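PDB 3K50: putative S41 protease from Bacteroides fragilis NCTC 9343, which is probably a serine peptidase of family S41, although its substrate and activity are not established. Local coordinates for residues 95-98 with 103-106; 97-102 with 175-180; 371-374 with 378-381. All coordinates share one frame; numbering follows the deposited sequence.

Interaction 1: residues 95-98 with 103-106; sequences SYVV and AEEA
The flat group of E104, its carboxylate, meets V97 through one oxygen and a water. Water 1 donates to E104 OE2 at 2.9 Å. The same water donates to the carbonyl of V97, 2.8 Å from V97 O. The other oxygen, OE1, goes elsewhere: it takes the backbone N-H of G100, in the turn between the two segments. Each carboxylate oxygen thus has its own partner, which limits the rotation of the group.

The direct contacts are van der Waals packing. V97 lies at the end of strand 90-97, and one methyl does the touching. Its CG1 stands opposite the backbone N of V97 (chi1 173°), which sends this branch to the start of helix 102-105. There CG1 lies 3.8 Å from E104 CB and 3.7 Å from E104 N. It also packs 4.0 Å from the methyl of A103, A103 CB. E104 starts out with CG trans to N (chi1 -169°) and then runs extended, and this extended chain carries OE2 to water 1. V98 adds its carbonyl, with V98 O 3.9 Å from E104 CB.

S101 is the N-cap of this helix, and its OG binds the N-H of E104. The strand, the turn and the first helical residues therefore close on each other within the PDZ-family region. The chemistry is two-layered: a small patch of carbon packing joins strand end and helix start, while E104 bonds G100 directly and V97 O through water.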
loop_
_atom_site.group_PDB
_atom_site.type_symbol
_atom_site.label_atom_id
_atom_site.label_comp_id
_atom_site.label_asym_id
_atom_site.label_seq_id
_atom_site.Cartn_x
_atom_site.Cartn_y
_atom_site.Cartn_z
ATOM N N SER A 95 -7.175 -2.089 -12.196
ATOM C CA SER A 95 -6.165 -2.692 -11.384
ATOM C C SER A 95 -6.650 -3.142 -9.984
ATOM O O SER A 95 -5.989 -3.916 -9.365
ATOM C CB SER A 95 -5.038 -1.670 -11.144
ATOM O OG SER A 95 -5.571 -0.480 -10.504
ATOM N N TYR A 96 -7.770 -2.626 -9.495
ATOM C CA TYR A 96 -8.240 -2.885 -8.133
ATOM C C TYR A 96 -9.714 -2.471 -8.083
ATOM O O TYR A 96 -10.096 -1.412 -8.671
ATOM C CB TYR A 96 -7.421 -2.044 -7.160
ATOM C CG TYR A 96 -7.618 -2.360 -5.700
ATOM C CD1 TYR A 96 -8.548 -1.714 -4.987
ATOM C CD2 TYR A 96 -6.771 -3.243 -5.020
ATOM C CE1 TYR A 96 -8.727 -1.959 -3.640
ATOM C CE2 TYR A 96 -6.920 -3.473 -3.693
ATOM C CZ TYR A 96 -7.911 -2.824 -3.005
ATOM O OH TYR A 96 -8.117 -3.041 -1.662
ATOM N N VAL A 97 -10.555 -3.309 -7.468
ATOM C CA VAL A 97 -11.980 -2.993 -7.275
ATOM C C VAL A 97 -12.272 -3.104 -5.782
ATOM O O VAL A 97 -11.997 -4.155 -5.159
ATOM C CB VAL A 97 -12.866 -3.969 -8.071
ATOM C CG1 VAL A 97 -14.382 -3.787 -7.755
ATOM C CG2 VAL A 97 -12.606 -3.774 -9.548
ATOM N N VAL A 98 -12.851 -2.056 -5.209
ATOM C CA VAL A 98 -13.209 -2.019 -3.822
ATOM C C VAL A 98 -14.476 -2.853 -3.610
ATOM O O VAL A 98 -15.457 -2.657 -4.339
ATOM C CB VAL A 98 -13.477 -0.564 -3.356
ATOM C CG1 VAL A 98 -14.128 -0.524 -2.002
ATOM C CG2 VAL A 98 -12.161 0.279 -3.365
ATOM N N ALA A 103 -18.404 -0.111 -8.669
ATOM C CA ALA A 103 -17.626 -0.883 -9.656
ATOM C C ALA A 103 -17.936 -2.393 -9.554
ATOM O O ALA A 103 -18.219 -3.100 -10.550
ATOM C CB ALA A 103 -16.077 -0.616 -9.459
ATOM N N GLU A 104 -17.934 -2.876 -8.326
ATOM C CA GLU A 104 -18.199 -4.278 -8.055
ATOM C C GLU A 104 -19.647 -4.666 -8.404
ATOM O O GLU A 104 -19.886 -5.741 -8.966
ATOM C CB GLU A 104 -17.923 -4.624 -6.611
ATOM C CG GLU A 104 -17.944 -6.128 -6.411
ATOM C CD GLU A 104 -17.501 -6.526 -5.043
ATOM O OE1 GLU A 104 -18.298 -6.307 -4.110
ATOM O OE2 GLU A 104 -16.370 -7.069 -4.919
ATOM N N GLU A 105 -20.582 -3.762 -8.123
ATOM C CA GLU A 105 -21.977 -3.973 -8.467
ATOM C C GLU A 105 -22.141 -3.981 -9.979
ATOM O O GLU A 105 -23.038 -4.669 -10.492
ATOM C CB GLU A 105 -22.860 -2.886 -7.825
ATOM C CG GLU A 105 -22.825 -2.964 -6.278
ATOM C CD GLU A 105 -23.316 -1.722 -5.558
ATOM O OE1 GLU A 105 -23.727 -0.719 -6.212
ATOM O OE2 GLU A 105 -23.262 -1.771 -4.296
ATOM N N ALA A 106 -21.283 -3.237 -10.691
ATOM C CA ALA A 106 -21.313 -3.196 -12.150
ATOM C C ALA A 106 -20.801 -4.482 -12.809
ATOM O O ALA A 106 -20.890 -4.613 -14.042
ATOM C CB ALA A 106 -20.492 -2.037 -12.640
HETATM O O HOH W 1 -13.468 -6.585 -5.131
#

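Interaction 2: residues 97-102 with 175-180; sequences VVPGSP and PVHRFE
H177 meets V97 with the edge of its imidazole. CE1 points at the V97 carbonyl, with V97 O in the ring plane and 3.2 Å from H177 CE1. P99 sits at the same ring's edge, near the plane, its CD 4.1 Å from H177 ND1. The torsion of H177 (chi1 -175°, CG opposite the backbone N) carries the ring out to the loop. The ring also stacks on Y96.

R178 comes next and folds back over the histidine. Its NH1 lies over one face of the H177 ring, toward the rim. R178 NH1 also donates to the carbonyl before it, 3.2 Å from H177 O, in a bent bond of 138°. R178 NH2 donates to water 1 at 3.1 Å, the water that also binds V97 O. The guanidinium is therefore tied to its own strand and, through water, to the loop.

On the other side, residues 98-101 form a type II turn, with G100 at positive phi. H177 and R178 both face M193 on strand 187-194, a classic beta bulge. The bulge lies in an outermost strand of the mixed sheet, where a turn of the PDZ-family region docks against the start of strand 176-184.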
loop_
_atom_site.group_PDB
_atom_site.type_symbol
_atom_site.label_atom_id
_atom_site.label_comp_id
_atom_site.label_asym_id
_atom_site.label_seq_id
_atom_site.Cartn_x
_atom_site.Cartn_y
_atom_site.Cartn_z
ATOM N N VAL A 97 -10.555 -3.309 -7.468
ATOM C CA VAL A 97 -11.980 -2.993 -7.275
ATOM C C VAL A 97 -12.272 -3.104 -5.782
ATOM O O VAL A 97 -11.997 -4.155 -5.159
ATOM C CB VAL A 97 -12.866 -3.969 -8.071
ATOM C CG1 VAL A 97 -14.382 -3.787 -7.755
ATOM C CG2 VAL A 97 -12.606 -3.774 -9.548
ATOM N N VAL A 98 -12.851 -2.056 -5.209
ATOM C CA VAL A 98 -13.209 -2.019 -3.822
ATOM C C VAL A 98 -14.476 -2.853 -3.610
ATOM O O VAL A 98 -15.457 -2.657 -4.339
ATOM C CB VAL A 98 -13.477 -0.564 -3.356
ATOM C CG1 VAL A 98 -14.128 -0.524 -2.002
ATOM C CG2 VAL A 98 -12.161 0.279 -3.365
ATOM N N PRO A 99 -14.436 -3.803 -2.658
ATOM C CA PRO A 99 -15.581 -4.648 -2.318
ATOM C C PRO A 99 -16.788 -3.803 -1.914
ATOM O O PRO A 99 -16.667 -2.849 -1.171
ATOM C CB PRO A 99 -15.086 -5.482 -1.145
ATOM C CG PRO A 99 -13.616 -5.419 -1.169
ATOM C CD PRO A 99 -13.229 -4.145 -1.876
ATOM N N GLY A 100 -17.941 -4.135 -2.457
ATOM C CA GLY A 100 -19.144 -3.429 -2.135
ATOM C C GLY A 100 -19.330 -2.085 -2.805
ATOM O O GLY A 100 -20.271 -1.386 -2.461
ATOM N N SER A 101 -18.510 -1.753 -3.788
ATOM C CA SER A 101 -18.568 -0.487 -4.495
ATOM C C SER A 101 -19.479 -0.521 -5.718
ATOM O O SER A 101 -19.910 -1.577 -6.132
ATOM C CB SER A 101 -17.155 -0.144 -4.990
ATOM O OG SER A 101 -16.632 -1.113 -5.903
ATOM N N PRO A 102 -19.805 0.656 -6.274
ATOM C CA PRO A 102 -20.448 0.733 -7.569
ATOM C C PRO A 102 -19.736 -0.108 -8.652
ATOM O O PRO A 102 -20.412 -0.750 -9.448
ATOM C CB PRO A 102 -20.323 2.233 -7.924
ATOM C CG PRO A 102 -20.356 2.921 -6.649
ATOM C CD PRO A 102 -19.650 1.993 -5.670
ATOM N N PRO A 175 -8.553 -3.572 4.536
ATOM C CA PRO A 175 -7.212 -4.055 4.173
ATOM C C PRO A 175 -7.059 -5.515 3.708
ATOM O O PRO A 175 -6.229 -5.765 2.815
ATOM C CB PRO A 175 -6.404 -3.872 5.465
ATOM C CG PRO A 175 -7.186 -2.930 6.284
ATOM C CD PRO A 175 -8.604 -3.080 5.912
ATOM N N VAL A 176 -7.805 -6.449 4.301
ATOM C CA VAL A 176 -7.742 -7.857 3.898
ATOM C C VAL A 176 -8.548 -7.958 2.614
ATOM O O VAL A 176 -9.775 -8.182 2.628
ATOM C CB VAL A 176 -8.279 -8.793 4.947
ATOM C CG1 VAL A 176 -8.307 -10.221 4.417
ATOM C CG2 VAL A 176 -7.434 -8.713 6.222
ATOM N N HIS A 177 -7.856 -7.745 1.509
ATOM C CA HIS A 177 -8.521 -7.645 0.175
ATOM C C HIS A 177 -8.818 -8.938 -0.504
ATOM O O HIS A 177 -9.870 -9.100 -1.127
ATOM C CB HIS A 177 -7.658 -6.784 -0.738
ATOM C CG HIS A 177 -8.277 -6.506 -2.065
ATOM N ND1 HIS A 177 -9.438 -5.777 -2.202
ATOM C CD2 HIS A 177 -7.906 -6.882 -3.312
ATOM C CE1 HIS A 177 -9.739 -5.704 -3.490
ATOM N NE2 HIS A 177 -8.825 -6.368 -4.181
ATOM N N ARG A 178 -7.915 -9.888 -0.391
ATOM C CA ARG A 178 -8.162 -11.200 -0.973
ATOM C C ARG A 178 -7.330 -12.257 -0.205
ATOM O O ARG A 178 -6.186 -11.981 0.209
ATOM C CB ARG A 178 -7.793 -11.201 -2.465
ATOM C CG ARG A 178 -8.751 -12.005 -3.410
ATOM C CD ARG A 178 -10.139 -11.337 -3.549
ATOM N NE ARG A 178 -10.411 -10.465 -4.725
ATOM C CZ ARG A 178 -11.261 -9.414 -4.740
ATOM N NH1 ARG A 178 -11.799 -8.897 -3.620
ATOM N NH2 ARG A 178 -11.472 -8.775 -5.883
ATOM N N PHE A 179 -7.935 -13.445 -0.120
ATOM C CA PHE A 179 -7.465 -14.635 0.595
ATOM C C PHE A 179 -7.560 -15.882 -0.251
ATOM O O PHE A 179 -8.557 -16.083 -0.967
ATOM C CB PHE A 179 -8.403 -14.882 1.782
ATOM C CG PHE A 179 -8.174 -16.189 2.523
ATOM C CD1 PHE A 179 -8.789 -17.380 2.114
ATOM C CD2 PHE A 179 -7.391 -16.208 3.680
ATOM C CE1 PHE A 179 -8.603 -18.601 2.832
ATOM C CE2 PHE A 179 -7.209 -17.396 4.399
ATOM C CZ PHE A 179 -7.825 -18.607 3.953
ATOM N N GLU A 180 -6.554 -16.741 -0.175
ATOM C CA GLU A 180 -6.709 -18.039 -0.804
ATOM C C GLU A 180 -5.702 -19.024 -0.291
ATOM O O GLU A 180 -4.596 -18.619 0.105
ATOM C CB GLU A 180 -6.398 -17.942 -2.297
ATOM C CG GLU A 180 -7.567 -17.720 -3.156
ATOM C CD GLU A 180 -7.248 -18.128 -4.493
ATOM O OE1 GLU A 180 -6.171 -17.695 -4.967
ATOM O OE2 GLU A 180 -8.041 -18.918 -5.036
HETATM O O HOH W 1 -13.468 -6.585 -5.131
#

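Interaction 3: residues 371-374 with 378-381; sequences NEDS and TYLP
Y379 lays the edge of its ring against the backbone of E372. The carbonyl oxygen lies in the ring plane, with E372 O 3.7 Å from Y379 CD2. D373 comes alongside, pointing the same way as the tyrosine. Its OD1 is 3.8 Å from Y379 CE2, and the two planes are 24° apart. The E372 side chain passes at a slant, with CG 4.2 Å from Y379 CE2 and its carboxylate turned 48° from the ring.

Water 2 joins all three side chains. It accepts from Y379 OH at 2.6 Å. It donates to E372 OE2 at 2.9 Å and to D373 OD1 at 2.8 Å. One hydroxyl proton and both water protons are thus used, and the water lies in the plane of the ring.

The acids are held in place by a 3-10 segment, 372-374, which opens with an Asx turn. N371 OD1 accepts the N-H of D373, 3.1 Å from D373 N. The segment belongs to the loop between strand 368-369, at one margin of the mixed sheet, and helix 388-398.

E372 has CG between its backbone N and carbonyl carbon (chi1 63°), then extends to its polar partners. OE1 makes salt bridges to R232 and R110, and OE2 also bonds to Y233 OH. The two arginines probably offset the charge of E372. R110 serves the tyrosine too, as a cation-pi partner, and binds the carbonyl of L380. Farther out, Y379 packs on L93 and S95 of strand 90-97, which brings this loop against the PDZ-family region.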
loop_
_atom_site.group_PDB
_atom_site.type_symbol
_atom_site.label_atom_id
_atom_site.label_comp_id
_atom_site.label_asym_id
_atom_site.label_seq_id
_atom_site.Cartn_x
_atom_site.Cartn_y
_atom_site.Cartn_z
ATOM N N ASN A 371 7.567 -6.498 -13.957
ATOM C CA ASN A 371 6.712 -5.319 -14.081
ATOM C C ASN A 371 5.354 -5.835 -14.559
ATOM O O ASN A 371 5.224 -6.264 -15.678
ATOM C CB ASN A 371 7.267 -4.328 -15.108
ATOM C CG ASN A 371 6.373 -3.112 -15.303
ATOM O OD1 ASN A 371 5.299 -2.975 -14.704
ATOM N ND2 ASN A 371 6.814 -2.217 -16.175
ATOM N N GLU A 372 4.330 -5.728 -13.732
ATOM C CA GLU A 372 3.030 -6.275 -14.091
ATOM C C GLU A 372 2.440 -5.670 -15.383
ATOM O O GLU A 372 1.701 -6.340 -16.110
ATOM C CB GLU A 372 2.076 -6.093 -12.937
ATOM C CG GLU A 372 1.751 -4.615 -12.521
ATOM C CD GLU A 372 0.792 -4.508 -11.322
ATOM O OE1 GLU A 372 0.326 -5.558 -10.817
ATOM O OE2 GLU A 372 0.501 -3.361 -10.873
ATOM N N ASP A 373 2.741 -4.391 -15.649
ATOM C CA ASP A 373 2.290 -3.735 -16.864
ATOM C C ASP A 373 2.880 -4.277 -18.167
ATOM O O ASP A 373 2.346 -3.958 -19.219
ATOM C CB ASP A 373 2.509 -2.231 -16.789
ATOM C CG ASP A 373 1.799 -1.585 -15.594
ATOM O OD1 ASP A 373 0.797 -2.132 -15.125
ATOM O OD2 ASP A 373 2.270 -0.536 -15.119
ATOM N N SER A 374 3.953 -5.079 -18.110
ATOM C CA SER A 374 4.561 -5.686 -19.329
ATOM C C SER A 374 3.921 -7.022 -19.751
ATOM O O SER A 374 4.201 -7.537 -20.838
ATOM C CB SER A 374 6.076 -5.892 -19.129
ATOM O OG SER A 374 6.759 -4.650 -19.064
ATOM N N THR A 378 -1.482 -11.829 -18.804
ATOM C CA THR A 378 -1.676 -12.375 -17.461
ATOM C C THR A 378 -2.005 -11.286 -16.357
ATOM O O THR A 378 -1.819 -11.522 -15.160
ATOM C CB THR A 378 -0.509 -13.254 -17.042
ATOM O OG1 THR A 378 0.706 -12.538 -17.227
ATOM C CG2 THR A 378 -0.472 -14.554 -17.889
ATOM N N TYR A 379 -2.482 -10.117 -16.768
ATOM C CA TYR A 379 -2.973 -9.091 -15.825
ATOM C C TYR A 379 -4.382 -9.565 -15.416
ATOM O O TYR A 379 -5.358 -9.366 -16.151
ATOM C CB TYR A 379 -2.980 -7.752 -16.519
ATOM C CG TYR A 379 -3.029 -6.556 -15.612
ATOM C CD1 TYR A 379 -4.197 -6.158 -15.025
ATOM C CD2 TYR A 379 -1.878 -5.821 -15.353
ATOM C CE1 TYR A 379 -4.235 -5.047 -14.214
ATOM C CE2 TYR A 379 -1.908 -4.694 -14.523
ATOM C CZ TYR A 379 -3.078 -4.322 -13.962
ATOM O OH TYR A 379 -3.132 -3.189 -13.172
ATOM N N LEU A 380 -4.456 -10.244 -14.265
ATOM C CA LEU A 380 -5.644 -10.998 -13.890
ATOM C C LEU A 380 -6.044 -10.753 -12.463
ATOM O O LEU A 380 -5.256 -10.183 -11.713
ATOM C CB LEU A 380 -5.345 -12.501 -14.051
ATOM C CG LEU A 380 -5.183 -13.052 -15.454
ATOM C CD1 LEU A 380 -4.549 -14.412 -15.423
ATOM C CD2 LEU A 380 -6.573 -13.029 -16.213
ATOM N N PRO A 381 -7.297 -11.153 -12.085
ATOM C CA PRO A 381 -7.691 -10.991 -10.712
ATOM C C PRO A 381 -6.708 -11.546 -9.706
ATOM O O PRO A 381 -6.079 -12.569 -9.949
ATOM C CB PRO A 381 -8.993 -11.795 -10.616
ATOM C CG PRO A 381 -9.607 -11.572 -12.046
ATOM C CD PRO A 381 -8.423 -11.646 -12.930
HETATM O O HOH W 2 -0.897 -1.854 -12.948
#

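In the fold
Interactions 2 and 3 bring strand 176-184 and the loop before helix 388-398 against the region of strand 90-97 and its following turn. Interactions 1 and 2 share V97, V98 and water 1, and their centres are about 8 Å apart. They also touch at Y96 OH and H177 ND1, 3.1 Å apart. Interaction 3 is centred about 17 Å from interaction 1 and meets it where Y379 OH lies 3.2 Å from S95 CB. Interactions 2 and 3 do not touch; their nearest atoms are about 6 Å apart. A glycerol, probably from crystallisation, is hydrogen-bonded to S95 OG, and one lies about 4 Å from the E372 side chain.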